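Local structure of heterokaryon incompatibility protein s (2WVQ) at residues 19-24 and 83-88; 30-35 and 47-52; 56-61 and 213-218; 150-155 and 161-166. The protein forms a prion and, on meeting its incompatible variant het-S, triggers a lethal reaction that prevents viable heterokaryons between fused fungal cells. The protein carries 2 engineered substitutions. All coordinates share one frame; numbering follows the deposited sequence. Where two conformers were deposited one is given.

Contact 1 of 4, residues 19-24 and 83-88; sequences AGLFNN and LAKSIV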
loop_
_atom_site.group_PDB
_atom_site.type_symbol
_atom_site.label_atom_id
_atom_site.label_comp_id
_atom_site.label_asym_id
_atom_site.label_seq_id
_atom_site.Cartn_x
_atom_site.Cartn_y
_atom_site.Cartn_z
ATOM N N ALA A 19 -7.180 -18.120 -10.232
ATOM C CA ALA A 19 -6.980 -19.190 -9.241
ATOM C C ALA A 19 -5.509 -19.304 -8.806
ATOM O O ALA A 19 -5.182 -19.462 -7.610
ATOM C CB ALA A 19 -7.496 -20.548 -9.803
ATOM N N GLY A 20 -4.647 -19.227 -9.787
ATOM C CA GLY A 20 -3.213 -19.263 -9.585
ATOM C C GLY A 20 -2.699 -18.069 -8.797
ATOM O O GLY A 20 -1.887 -18.252 -7.884
ATOM N N LEU A 21 -3.181 -16.859 -9.120
ATOM C CA LEU A 21 -2.887 -15.626 -8.328
ATOM C C LEU A 21 -3.508 -15.675 -6.923
ATOM O O LEU A 21 -2.852 -15.347 -5.928
ATOM C CB LEU A 21 -3.388 -14.380 -9.073
ATOM C CG LEU A 21 -2.762 -14.033 -10.444
ATOM C CD1 LEU A 21 -3.626 -13.046 -11.261
ATOM C CD2 LEU A 21 -1.290 -13.566 -10.331
ATOM N N PHE A 22 -4.763 -16.123 -6.832
ATOM C CA PHE A 22 -5.434 -16.337 -5.531
ATOM C C PHE A 22 -4.680 -17.267 -4.603
ATOM O O PHE A 22 -4.472 -16.920 -3.429
ATOM C CB PHE A 22 -6.871 -16.852 -5.682
ATOM C CG PHE A 22 -7.503 -17.240 -4.374
ATOM C CD1 PHE A 22 -8.129 -16.275 -3.578
ATOM C CD2 PHE A 22 -7.457 -18.536 -3.932
ATOM C CE1 PHE A 22 -8.697 -16.624 -2.357
ATOM C CE2 PHE A 22 -8.050 -18.920 -2.692
ATOM C CZ PHE A 22 -8.669 -17.965 -1.919
ATOM N N ASN A 23 -4.277 -18.438 -5.106
ATOM C CA ASN A 23 -3.543 -19.429 -4.282
ATOM C C ASN A 23 -2.188 -18.886 -3.808
ATOM O O ASN A 23 -1.775 -19.148 -2.686
ATOM C CB ASN A 23 -3.409 -20.810 -4.965
ATOM C CG ASN A 23 -4.774 -21.539 -5.110
ATOM O OD1 ASN A 23 -5.598 -21.544 -4.185
ATOM N ND2 ASN A 23 -5.020 -22.089 -6.283
ATOM N N ASN A 24 -1.555 -18.090 -4.661
ATOM C CA ASN A 24 -0.332 -17.323 -4.288
ATOM C C ASN A 24 -0.499 -16.308 -3.152
ATOM O O ASN A 24 0.381 -16.213 -2.279
ATOM C CB ASN A 24 0.310 -16.713 -5.553
ATOM C CG ASN A 24 0.850 -17.802 -6.505
ATOM O OD1 ASN A 24 1.057 -18.947 -6.085
ATOM N ND2 ASN A 24 1.090 -17.454 -7.770
ATOM N N LEU A 83 -12.540 -8.307 -12.183
ATOM C CA LEU A 83 -12.455 -7.593 -10.924
ATOM C C LEU A 83 -11.675 -8.373 -9.886
ATOM O O LEU A 83 -10.774 -7.791 -9.238
ATOM C CB LEU A 83 -13.854 -7.220 -10.413
ATOM C CG LEU A 83 -14.614 -5.963 -10.821
ATOM C CD1 LEU A 83 -14.780 -5.769 -12.311
ATOM C CD2 LEU A 83 -15.991 -5.924 -10.183
ATOM N N ALA A 84 -11.969 -9.689 -9.751
ATOM C CA ALA A 84 -11.218 -10.559 -8.845
ATOM C C ALA A 84 -9.734 -10.685 -9.205
ATOM O O ALA A 84 -8.899 -10.756 -8.324
ATOM C CB ALA A 84 -11.844 -11.974 -8.738
ATOM N N LYS A 85 -9.435 -10.746 -10.492
ATOM C CA LYS A 85 -8.051 -10.825 -10.965
ATOM C C LYS A 85 -7.235 -9.572 -10.569
ATOM O O LYS A 85 -6.114 -9.674 -10.089
ATOM C CB LYS A 85 -8.052 -10.982 -12.487
ATOM C CG LYS A 85 -6.666 -11.221 -13.052
ATOM C CD LYS A 85 -6.711 -11.541 -14.519
ATOM C CE LYS A 85 -5.320 -11.998 -14.986
ATOM N NZ LYS A 85 -4.637 -10.859 -15.661
ATOM N N SER A 86 -7.802 -8.392 -10.804
ATOM C CA SER A 86 -7.196 -7.153 -10.338
ATOM C C SER A 86 -6.996 -7.134 -8.826
ATOM O O SER A 86 -5.934 -6.738 -8.367
ATOM C CB SER A 86 -8.032 -5.970 -10.777
ATOM O OG SER A 86 -7.334 -4.777 -10.539
ATOM N N ILE A 87 -7.987 -7.589 -8.057
ATOM C CA ILE A 87 -7.929 -7.511 -6.584
ATOM C C ILE A 87 -6.818 -8.398 -6.040
ATOM O O ILE A 87 -6.041 -8.025 -5.152
ATOM C CB ILE A 87 -9.275 -7.890 -5.920
ATOM C CG1 ILE A 87 -10.281 -6.754 -6.048
ATOM C CG2 ILE A 87 -9.046 -8.185 -4.437
ATOM C CD1 ILE A 87 -11.743 -7.187 -6.070
ATOM N N VAL A 88 -6.758 -9.595 -6.592
ATOM C CA VAL A 88 -5.772 -10.586 -6.230
ATOM C C VAL A 88 -4.318 -10.113 -6.651
ATOM O O VAL A 88 -3.368 -10.278 -5.890
ATOM C CB VAL A 88 -6.362 -11.917 -6.820
ATOM C CG1 VAL A 88 -5.638 -12.499 -8.033
ATOM C CG2 VAL A 88 -6.967 -12.828 -5.707
#

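Contact 2 of 4, residues 30-35 and 47-52; sequences EYVQLG and LRLDIA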
loop_
_atom_site.group_PDB
_atom_site.type_symbol
_atom_site.label_atom_id
_atom_site.label_comp_id
_atom_site.label_asym_id
_atom_site.label_seq_id
_atom_site.Cartn_x
_atom_site.Cartn_y
_atom_site.Cartn_z
ATOM N N GLU A 30 2.121 -17.344 4.762
ATOM C CA GLU A 30 2.955 -18.361 5.393
ATOM C C GLU A 30 4.403 -17.913 5.616
ATOM O O GLU A 30 5.074 -18.396 6.512
ATOM C CB GLU A 30 2.911 -19.639 4.560
ATOM C CG GLU A 30 1.617 -20.407 4.800
ATOM C CD GLU A 30 1.173 -21.273 3.644
ATOM O OE1 GLU A 30 -0.045 -21.534 3.571
ATOM O OE2 GLU A 30 2.022 -21.710 2.834
ATOM N N TYR A 31 4.885 -17.011 4.783
ATOM C CA TYR A 31 6.280 -16.562 4.885
ATOM C C TYR A 31 6.471 -15.449 5.937
ATOM O O TYR A 31 7.614 -14.993 6.148
ATOM C CB TYR A 31 6.796 -16.153 3.499
ATOM C CG TYR A 31 6.602 -17.249 2.476
ATOM C CD1 TYR A 31 5.527 -17.212 1.573
ATOM C CD2 TYR A 31 7.469 -18.358 2.435
ATOM C CE1 TYR A 31 5.334 -18.245 0.636
ATOM C CE2 TYR A 31 7.273 -19.399 1.499
ATOM C CZ TYR A 31 6.207 -19.329 0.602
ATOM O OH TYR A 31 6.028 -20.338 -0.331
ATOM N N VAL A 32 5.383 -15.010 6.589
ATOM C CA VAL A 32 5.484 -13.844 7.488
ATOM C C VAL A 32 5.674 -14.077 8.998
ATOM O O VAL A 32 4.906 -14.764 9.675
ATOM C CB VAL A 32 4.603 -12.575 7.092
ATOM C CG1 VAL A 32 3.454 -12.875 6.129
ATOM C CG2 VAL A 32 4.214 -11.688 8.307
ATOM N N GLN A 33 6.777 -13.498 9.473
ATOM C CA GLN A 33 7.180 -13.513 10.866
ATOM C C GLN A 33 6.848 -12.160 11.516
ATOM O O GLN A 33 6.672 -11.147 10.827
ATOM C CB GLN A 33 8.688 -13.726 10.950
ATOM C CG GLN A 33 9.225 -15.058 10.464
ATOM C CD GLN A 33 10.719 -14.984 10.186
ATOM O OE1 GLN A 33 11.370 -15.987 9.951
ATOM N NE2 GLN A 33 11.267 -13.776 10.224
ATOM N N LEU A 34 6.719 -12.142 12.846
ATOM C CA LEU A 34 6.543 -10.872 13.545
ATOM C C LEU A 34 7.773 -10.610 14.416
ATOM O O LEU A 34 8.236 -11.492 15.134
ATOM C CB LEU A 34 5.255 -10.832 14.385
ATOM C CG LEU A 34 3.924 -10.991 13.632
ATOM C CD1 LEU A 34 2.786 -10.700 14.584
ATOM C CD2 LEU A 34 3.850 -10.068 12.415
ATOM N N GLY A 35 8.253 -9.377 14.356
ATOM C CA GLY A 35 9.505 -9.027 15.002
ATOM C C GLY A 35 9.349 -8.672 16.467
ATOM O O GLY A 35 8.243 -8.517 17.007
ATOM N N LEU A 47 -2.813 -13.879 15.434
ATOM C CA LEU A 47 -4.204 -14.328 15.207
ATOM C C LEU A 47 -4.985 -13.436 14.210
ATOM O O LEU A 47 -5.794 -13.958 13.444
ATOM C CB LEU A 47 -4.971 -14.525 16.531
ATOM C CG LEU A 47 -4.472 -15.659 17.460
ATOM C CD1 LEU A 47 -5.096 -15.610 18.825
ATOM C CD2 LEU A 47 -4.643 -17.050 16.851
ATOM N N ARG A 48 -4.768 -12.108 14.243
ATOM C CA ARG A 48 -5.380 -11.166 13.287
ATOM C C ARG A 48 -4.955 -11.484 11.838
ATOM O O ARG A 48 -5.794 -11.476 10.920
ATOM C CB ARG A 48 -5.007 -9.702 13.583
ATOM C CG ARG A 48 -5.296 -9.167 14.939
ATOM C CD ARG A 48 -6.667 -8.510 15.032
ATOM N NE ARG A 48 -6.810 -7.319 14.189
ATOM C CZ ARG A 48 -7.958 -6.648 14.039
ATOM N NH1 ARG A 48 -9.059 -7.059 14.673
ATOM N NH2 ARG A 48 -8.011 -5.569 13.258
ATOM N N LEU A 49 -3.666 -11.766 11.643
ATOM C CA LEU A 49 -3.133 -12.277 10.369
ATOM C C LEU A 49 -3.736 -13.643 9.915
ATOM O O LEU A 49 -4.084 -13.817 8.732
ATOM C CB LEU A 49 -1.608 -12.387 10.447
ATOM C CG LEU A 49 -0.576 -11.652 9.572
ATOM C CD1 LEU A 49 -1.000 -10.319 8.874
ATOM C CD2 LEU A 49 0.729 -11.484 10.346
ATOM N N ASP A 50 -3.837 -14.598 10.839
ATOM C CA ASP A 50 -4.407 -15.926 10.535
ATOM C C ASP A 50 -5.878 -15.799 10.132
ATOM O O ASP A 50 -6.352 -16.544 9.278
ATOM C CB ASP A 50 -4.301 -16.896 11.732
ATOM C CG ASP A 50 -2.845 -17.116 12.237
ATOM O OD1 ASP A 50 -2.711 -17.496 13.420
ATOM O OD2 ASP A 50 -1.847 -16.961 11.484
ATOM N N ILE A 51 -6.597 -14.885 10.778
ATOM C CA ILE A 51 -7.997 -14.605 10.460
ATOM C C ILE A 51 -8.188 -13.958 9.095
ATOM O O ILE A 51 -9.125 -14.345 8.374
ATOM C CB ILE A 51 -8.719 -13.831 11.582
ATOM C CG1 ILE A 51 -8.905 -14.740 12.796
ATOM C CG2 ILE A 51 -10.079 -13.299 11.129
ATOM C CD1 ILE A 51 -9.152 -13.953 14.056
ATOM N N ALA A 52 -7.328 -13.003 8.728
ATOM C CA ALA A 52 -7.371 -12.405 7.379
ATOM C C ALA A 52 -7.103 -13.465 6.314
ATOM O O ALA A 52 -7.750 -13.475 5.230
ATOM C CB ALA A 52 -6.377 -11.236 7.237
#

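Contact 3 of 4, residues 56-61 and 213-218; sequences LSRWGE and AAMSDA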
loop_
_atom_site.group_PDB
_atom_site.type_symbol
_atom_site.label_atom_id
_atom_site.label_comp_id
_atom_site.label_asym_id
_atom_site.label_seq_id
_atom_site.Cartn_x
_atom_site.Cartn_y
_atom_site.Cartn_z
ATOM N N LEU A 56 -9.867 -14.740 3.470
ATOM C CA LEU A 56 -9.470 -14.775 2.064
ATOM C C LEU A 56 -9.677 -16.210 1.520
ATOM O O LEU A 56 -10.311 -16.423 0.456
ATOM C CB LEU A 56 -7.994 -14.326 1.886
ATOM C CG LEU A 56 -7.334 -14.368 0.480
ATOM C CD1 LEU A 56 -8.009 -13.483 -0.519
ATOM C CD2 LEU A 56 -5.800 -14.070 0.474
ATOM N N SER A 57 -9.182 -17.194 2.245
ATOM C CA SER A 57 -9.423 -18.547 1.775
ATOM C C SER A 57 -10.921 -18.967 1.759
ATOM O O SER A 57 -11.303 -19.711 0.869
ATOM C CB SER A 57 -8.520 -19.566 2.444
ATOM O OG SER A 57 -9.084 -20.090 3.601
ATOM N N ARG A 58 -11.730 -18.500 2.718
ATOM C CA ARG A 58 -13.163 -18.721 2.708
ATOM C C ARG A 58 -13.789 -18.285 1.405
ATOM O O ARG A 58 -14.652 -18.988 0.894
ATOM C CB ARG A 58 -13.906 -18.108 3.898
ATOM C CG ARG A 58 -15.364 -18.695 4.155
ATOM C CD ARG A 58 -16.065 -17.935 5.278
ATOM N NE ARG A 58 -15.203 -17.912 6.468
ATOM C CZ ARG A 58 -14.762 -16.830 7.125
ATOM N NH1 ARG A 58 -15.113 -15.613 6.759
ATOM N NH2 ARG A 58 -13.974 -16.989 8.188
ATOM N N TRP A 59 -13.356 -17.130 0.885
ATOM C CA TRP A 59 -13.809 -16.630 -0.389
ATOM C C TRP A 59 -13.536 -17.577 -1.546
ATOM O O TRP A 59 -14.424 -17.792 -2.393
ATOM C CB TRP A 59 -13.226 -15.246 -0.717
ATOM C CG TRP A 59 -13.706 -14.769 -2.048
ATOM C CD1 TRP A 59 -14.864 -14.115 -2.303
ATOM C CD2 TRP A 59 -13.042 -14.925 -3.304
ATOM N NE1 TRP A 59 -14.980 -13.866 -3.647
ATOM C CE2 TRP A 59 -13.870 -14.350 -4.283
ATOM C CE3 TRP A 59 -11.821 -15.501 -3.695
ATOM C CZ2 TRP A 59 -13.519 -14.302 -5.636
ATOM C CZ3 TRP A 59 -11.464 -15.445 -5.043
ATOM C CH2 TRP A 59 -12.319 -14.863 -6.001
ATOM N N GLY A 60 -12.315 -18.097 -1.625
ATOM C CA GLY A 60 -11.987 -19.039 -2.694
ATOM C C GLY A 60 -12.852 -20.279 -2.626
ATOM O O GLY A 60 -13.254 -20.828 -3.673
ATOM N N GLU A 61 -13.165 -20.722 -1.404
ATOM C CA GLU A 61 -14.049 -21.886 -1.219
ATOM C C GLU A 61 -15.487 -21.587 -1.631
ATOM O O GLU A 61 -16.158 -22.453 -2.241
ATOM C CB GLU A 61 -14.015 -22.352 0.256
ATOM C CG GLU A 61 -14.807 -23.630 0.583
ATOM C CD GLU A 61 -14.165 -24.907 0.053
ATOM O OE1 GLU A 61 -13.079 -24.843 -0.555
ATOM O OE2 GLU A 61 -14.745 -25.995 0.254
ATOM N N ALA A 213 -16.292 -10.236 9.809
ATOM C CA ALA A 213 -17.622 -10.207 10.462
ATOM C C ALA A 213 -18.326 -11.571 10.510
ATOM O O ALA A 213 -19.004 -11.879 11.500
ATOM C CB ALA A 213 -18.521 -9.188 9.805
ATOM N N ALA A 214 -18.182 -12.361 9.448
ATOM C CA ALA A 214 -18.740 -13.717 9.385
ATOM C C ALA A 214 -18.236 -14.615 10.538
ATOM O O ALA A 214 -19.045 -15.263 11.226
ATOM C CB ALA A 214 -18.491 -14.344 8.014
ATOM N N MET A 215 -16.922 -14.599 10.776
ATOM C CA MET A 215 -16.302 -15.314 11.917
ATOM C C MET A 215 -16.693 -14.716 13.251
ATOM O O MET A 215 -16.965 -15.424 14.218
ATOM C CB MET A 215 -14.774 -15.329 11.786
ATOM C CG MET A 215 -14.052 -16.076 12.919
ATOM S SD MET A 215 -12.254 -16.205 12.804
ATOM C CE MET A 215 -11.923 -16.780 11.133
ATOM N N SER A 216 -16.721 -13.397 13.308
ATOM C CA SER A 216 -17.143 -12.713 14.515
ATOM C C SER A 216 -18.568 -13.112 14.913
ATOM O O SER A 216 -18.838 -13.451 16.082
ATOM C CB SER A 216 -17.000 -11.206 14.329
ATOM O OG SER A 216 -17.092 -10.558 15.578
ATOM N N ASP A 217 -19.470 -13.109 13.933
ATOM C CA ASP A 217 -20.888 -13.460 14.169
ATOM C C ASP A 217 -21.101 -14.932 14.510
ATOM O O ASP A 217 -21.957 -15.264 15.336
ATOM C CB ASP A 217 -21.750 -13.083 12.964
ATOM C CG ASP A 217 -21.796 -11.581 12.717
ATOM O OD1 ASP A 217 -21.354 -10.803 13.590
ATOM O OD2 ASP A 217 -22.267 -11.176 11.631
ATOM N N ALA A 218 -20.323 -15.799 13.867
ATOM C CA ALA A 218 -20.349 -17.232 14.122
ATOM C C ALA A 218 -19.931 -17.570 15.551
ATOM O O ALA A 218 -20.588 -18.356 16.208
ATOM C CB ALA A 218 -19.482 -17.973 13.098
#

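Contact 4 of 4, residues 150-155 and 161-166; sequences TAWALY and EKIVDQ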
loop_
_atom_site.group_PDB
_atom_site.type_symbol
_atom_site.label_atom_id
_atom_site.label_comp_id
_atom_site.label_asym_id
_atom_site.label_seq_id
_atom_site.Cartn_x
_atom_site.Cartn_y
_atom_site.Cartn_z
ATOM N N THR A 150 11.565 -16.750 0.390
ATOM C CA THR A 150 12.287 -16.264 1.587
ATOM C C THR A 150 11.300 -15.783 2.672
ATOM O O THR A 150 10.408 -14.976 2.375
ATOM C CB THR A 150 13.286 -15.095 1.243
ATOM O OG1 THR A 150 12.567 -13.966 0.703
ATOM C CG2 THR A 150 14.378 -15.554 0.240
ATOM N N ALA A 151 11.451 -16.299 3.895
ATOM C CA ALA A 151 10.680 -15.851 5.065
ATOM C C ALA A 151 11.113 -14.438 5.428
ATOM O O ALA A 151 12.283 -14.092 5.286
ATOM C CB ALA A 151 10.868 -16.798 6.253
ATOM N N TRP A 152 10.167 -13.612 5.857
ATOM C CA TRP A 152 10.457 -12.219 6.110
ATOM C C TRP A 152 9.593 -11.704 7.267
ATOM O O TRP A 152 8.506 -12.202 7.516
ATOM C CB TRP A 152 10.285 -11.403 4.816
ATOM C CG TRP A 152 8.874 -11.442 4.332
ATOM C CD1 TRP A 152 8.290 -12.419 3.584
ATOM C CD2 TRP A 152 7.860 -10.476 4.601
ATOM N NE1 TRP A 152 6.964 -12.115 3.369
ATOM C CE2 TRP A 152 6.682 -10.919 3.966
ATOM C CE3 TRP A 152 7.838 -9.263 5.298
ATOM C CZ2 TRP A 152 5.495 -10.210 4.032
ATOM C CZ3 TRP A 152 6.668 -8.572 5.363
ATOM C CH2 TRP A 152 5.508 -9.039 4.738
ATOM N N ALA A 153 10.086 -10.713 7.991
ATOM C CA ALA A 153 9.401 -10.245 9.191
ATOM C C ALA A 153 8.729 -8.901 9.017
ATOM O O ALA A 153 9.231 -8.032 8.317
ATOM C CB ALA A 153 10.391 -10.189 10.384
ATOM N N LEU A 154 7.605 -8.734 9.682
ATOM C CA LEU A 154 7.019 -7.425 9.935
ATOM C C LEU A 154 7.607 -6.869 11.235
ATOM O O LEU A 154 7.407 -7.446 12.305
ATOM C CB LEU A 154 5.509 -7.535 10.095
ATOM C CG LEU A 154 4.734 -8.003 8.859
ATOM C CD1 LEU A 154 3.274 -8.283 9.176
ATOM C CD2 LEU A 154 4.853 -6.933 7.798
ATOM N N TYR A 155 8.303 -5.739 11.142
ATOM C CA TYR A 155 9.075 -5.214 12.280
ATOM C C TYR A 155 8.370 -4.065 13.024
ATOM O O TYR A 155 8.833 -3.618 14.095
ATOM C CB TYR A 155 10.495 -4.785 11.815
ATOM C CG TYR A 155 11.396 -5.895 11.334
ATOM C CD1 TYR A 155 11.717 -6.023 9.976
ATOM C CD2 TYR A 155 11.973 -6.794 12.232
ATOM C CE1 TYR A 155 12.586 -7.034 9.530
ATOM C CE2 TYR A 155 12.825 -7.802 11.793
ATOM C CZ TYR A 155 13.106 -7.918 10.433
ATOM O OH TYR A 155 13.952 -8.912 9.986
ATOM N N GLU A 161 -0.884 -3.773 10.570
ATOM C CA GLU A 161 -2.187 -3.129 10.381
ATOM C C GLU A 161 -2.472 -2.855 8.915
ATOM O O GLU A 161 -3.583 -3.123 8.449
ATOM C CB GLU A 161 -2.302 -1.825 11.181
ATOM C CG GLU A 161 -2.388 -2.006 12.702
ATOM C CD GLU A 161 -3.476 -2.988 13.164
ATOM O OE1 GLU A 161 -3.312 -3.558 14.273
ATOM O OE2 GLU A 161 -4.486 -3.199 12.442
ATOM N N LYS A 162 -1.474 -2.345 8.189
ATOM C CA LYS A 162 -1.624 -2.110 6.746
ATOM C C LYS A 162 -2.011 -3.386 5.998
ATOM O O LYS A 162 -2.884 -3.331 5.168
ATOM C CB LYS A 162 -0.370 -1.490 6.145
ATOM C CG LYS A 162 -0.514 -1.034 4.706
ATOM C CD LYS A 162 0.279 0.295 4.500
ATOM C CE LYS A 162 1.670 0.058 3.898
ATOM N NZ LYS A 162 2.758 0.984 4.422
ATOM N N ILE A 163 -1.362 -4.512 6.289
ATOM C CA ILE A 163 -1.735 -5.797 5.671
ATOM C C ILE A 163 -3.145 -6.241 6.071
ATOM O O ILE A 163 -3.946 -6.591 5.211
ATOM C CB ILE A 163 -0.736 -6.943 5.992
ATOM C CG1 ILE A 163 0.620 -6.650 5.341
ATOM C CG2 ILE A 163 -1.339 -8.346 5.546
ATOM C CD1 ILE A 163 1.595 -7.750 5.456
ATOM N N VAL A 164 -3.416 -6.252 7.373
ATOM C CA VAL A 164 -4.661 -6.783 7.888
ATOM C C VAL A 164 -5.849 -5.986 7.366
ATOM O O VAL A 164 -6.804 -6.584 6.827
ATOM C CB VAL A 164 -4.652 -6.883 9.451
ATOM C CG1 VAL A 164 -6.040 -6.945 9.988
ATOM C CG2 VAL A 164 -3.828 -8.123 9.900
ATOM N N ASP A 165 -5.763 -4.659 7.487
ATOM C CA ASP A 165 -6.787 -3.716 7.061
ATOM C C ASP A 165 -7.035 -3.700 5.557
ATOM O O ASP A 165 -8.184 -3.709 5.114
ATOM C CB ASP A 165 -6.463 -2.274 7.533
ATOM C CG ASP A 165 -6.485 -2.117 9.068
ATOM O OD1 ASP A 165 -6.137 -1.012 9.563
ATOM O OD2 ASP A 165 -6.841 -3.091 9.786
ATOM N N GLN A 166 -5.970 -3.653 4.766
ATOM C CA GLN A 166 -6.115 -3.720 3.313
ATOM C C GLN A 166 -6.616 -5.090 2.816
ATOM O O GLN A 166 -7.405 -5.137 1.872
ATOM C CB GLN A 166 -4.818 -3.328 2.622
ATOM C CG GLN A 166 -4.457 -1.855 2.819
ATOM C CD GLN A 166 -3.877 -1.226 1.571
ATOM O OE1 GLN A 166 -2.843 -0.547 1.632
ATOM N NE2 GLN A 166 -4.557 -1.412 0.425
#

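Contact 1 of 4, residues 19-24 and 83-88
L21 meets K85 and V88 where helix 18-28 lies beside helix 79-108 in the globular HeLo domain. The two short segments run in roughly the same direction, at 33° to each other, with their axes 9.3 Å apart at closest approach. L21 starts toward the longer helix, and CG anti to the carbonyl carbon (chi1 -63°) brings CD1 to K85, with L21 CD1 4.0 Å from K85 CG. The lysine takes part through the early methylenes of its chain, while its ammonium group makes a long, weak ion pair with E89 further along the same helix.

One residue on, F22 offers its backbone and CB more than the tip of its ring: V88 CG2 sits 3.8 Å from F22 CA and 4.0 Å from F22 CB, close to the ring plane at its edge. A chi1 of 173°, which sets CG opposite the backbone N, leads the phenyl away from helix 79-108 and against W59 of helix 42-62. V88 thus lies against both L21 and F22, although the exact setting of its methyls is doubtful. On helix 79-108, S86 OG is hydrogen-bonded to R104 NH1 of the second subunit. Between the two segments no hydrogen bond forms, so their association rests on apolar dispersion contacts, and the lysine contributes hydrocarbon while its ammonium group takes no part in the contact between the segments.

Contact 2 of 4, residues 30-35 and 47-52
V32 and L34, two residues apart on strand 32-34, both turn their side chains toward L49 of helix 42-62, whereas the intervening Q33 points away. All the touching here is apolar and converges on one methyl: V32 CG2 lies 4.0 Å from L49 CD2, and L34 CD2 stands at the same separation, 4.0 Å, from L49 CD2. The two approaches differ. V32 meets the leucine at a slant, while L34 and L49 run antiparallel alongside each other, meeting through their CD2 methyls. L34 has its CG anti to the carbonyl carbon (chi1 -61°), which brings its branch to the helix. L49 extends to the strand; its chi1 (-119°) and that of V32 (19°) are both off staggered values, so the methyl positions of these two residues are less certain.

The arrangement is a helix packed on one face of a very small sheet: strand 32-34 pairs in parallel with strand 152-154, the only such pair in this largely helical domain. L160, I163 and V164 of helix 157-176 also pack on L49, so L49 packs against both the strand and helix 157-176.

Polar groups on the helical segment find their partners elsewhere. In the buried carboxylate of D50, OD1 is hydrogen-bonded to H130 ND1 and OD2 to Q46 NE2, and R48 NH1 donates to the carbonyl oxygen of G209.

Contact 3 of 4, residues 56-61 and 213-218
A214, in the first turn of helix 213-224, points its methyl at the guanidinium of R58 on helix 42-62, with A214 CB 3.8 Å from R58 NH1. The arginine spans a wide gap: the nearest CA atoms, those of R58 and A214, are 10.0 Å apart. Its chain is extended to CD, with CG nearly opposite the backbone N (chi1 -162°), and turns at chi3 (-53°), which swings the charged group against the start of the other helix.

M215 follows and touches a different nitrogen. Its terminal methyl comes in at the rim of the guanidinium, in the plane of the group, with M215 CE 3.6 Å from R58 NH2. M215 CB is also near, 4.0 Å from R58 NH2. The thioether is extended as far as SD and bends at chi3 (-49°), which places CE at that rim.

The contact joins the core helix 42-62 to the C-terminal helix of the globular domain through a buried arginine. NH2 of R58 makes salt bridges with D212 and E191, so its charge is probably well compensated in this buried site. D212 lies just ahead of the helical segment and works in two ways, OD2 pairing with R58 and OD1 accepting a hydrogen bond from the backbone N of M215. L187 and A188 of helix 181-191 pack on R58 as well.

Contact 4 of 4, residues 150-155 and 161-166
I163 lays its terminal methyl against two neighbouring side chains of the strand that precedes its helix, overlapping both branches of L154 and the far corner of the W152 indole. I163 CD1 is 4.1 Å from L154 CD2 and equally 4.1 Å from L154 CD1, so the methyl sits across the fork of the leucine instead of against a single branch. The indole and the isoleucine reach toward each other from the strand and the helix, and W152 CH2 is 4.2 Å from I163 CD1, which lies near the ring plane at the edge of the benzene half. No ring face of the tryptophan is used in this meeting.

Torsions explain how two residues of one strand reach one atom. W152 has its CG between the backbone N and the carbonyl carbon (chi1 63°), which bends the indole round so that its end approaches the helix although its CB does not start in that direction. I163 is extended beyond CG1 (chi2 -173°) and so delivers CD1 well clear of its own backbone. The opposite side of the indole is engaged by its own segment, the T150 carbonyl oxygen lying in the ring plane 3.5 Å from W152 CD1.

This is a strand followed after a short turn by a helix that folds back on it. Strand 152-154 pairs in parallel with strand 32-34 through backbone hydrogen bonds, W152 packs on A98 and Q99 of helix 79-108, and I163 also touches L49 of helix 42-62, while Q166 OE1 is hydrogen-bonded to K162 NZ of the second subunit.

How the contacts relate
From the N terminus, segment 19-24 opens a long loop that closes only at 83-88, in contact 1. Contact 2 is nested inside it, joining strand 32-34 to helix 42-62. Further along that helix, 56-61 opens contact 3, which crosses contact 1 and closes near the C terminus at 213-218; the two touch through F22 and W59. Contact 4 is a short closure inside the span of contact 3. Contacts 2 and 4, in series along the chain, have centres 7 Å apart because their strands pair in one parallel sheet. Helix 42-62 serves contacts 2 and 3, which touch where I51 meets M215, and contacts 1 and 4 both adjoin the second subunit.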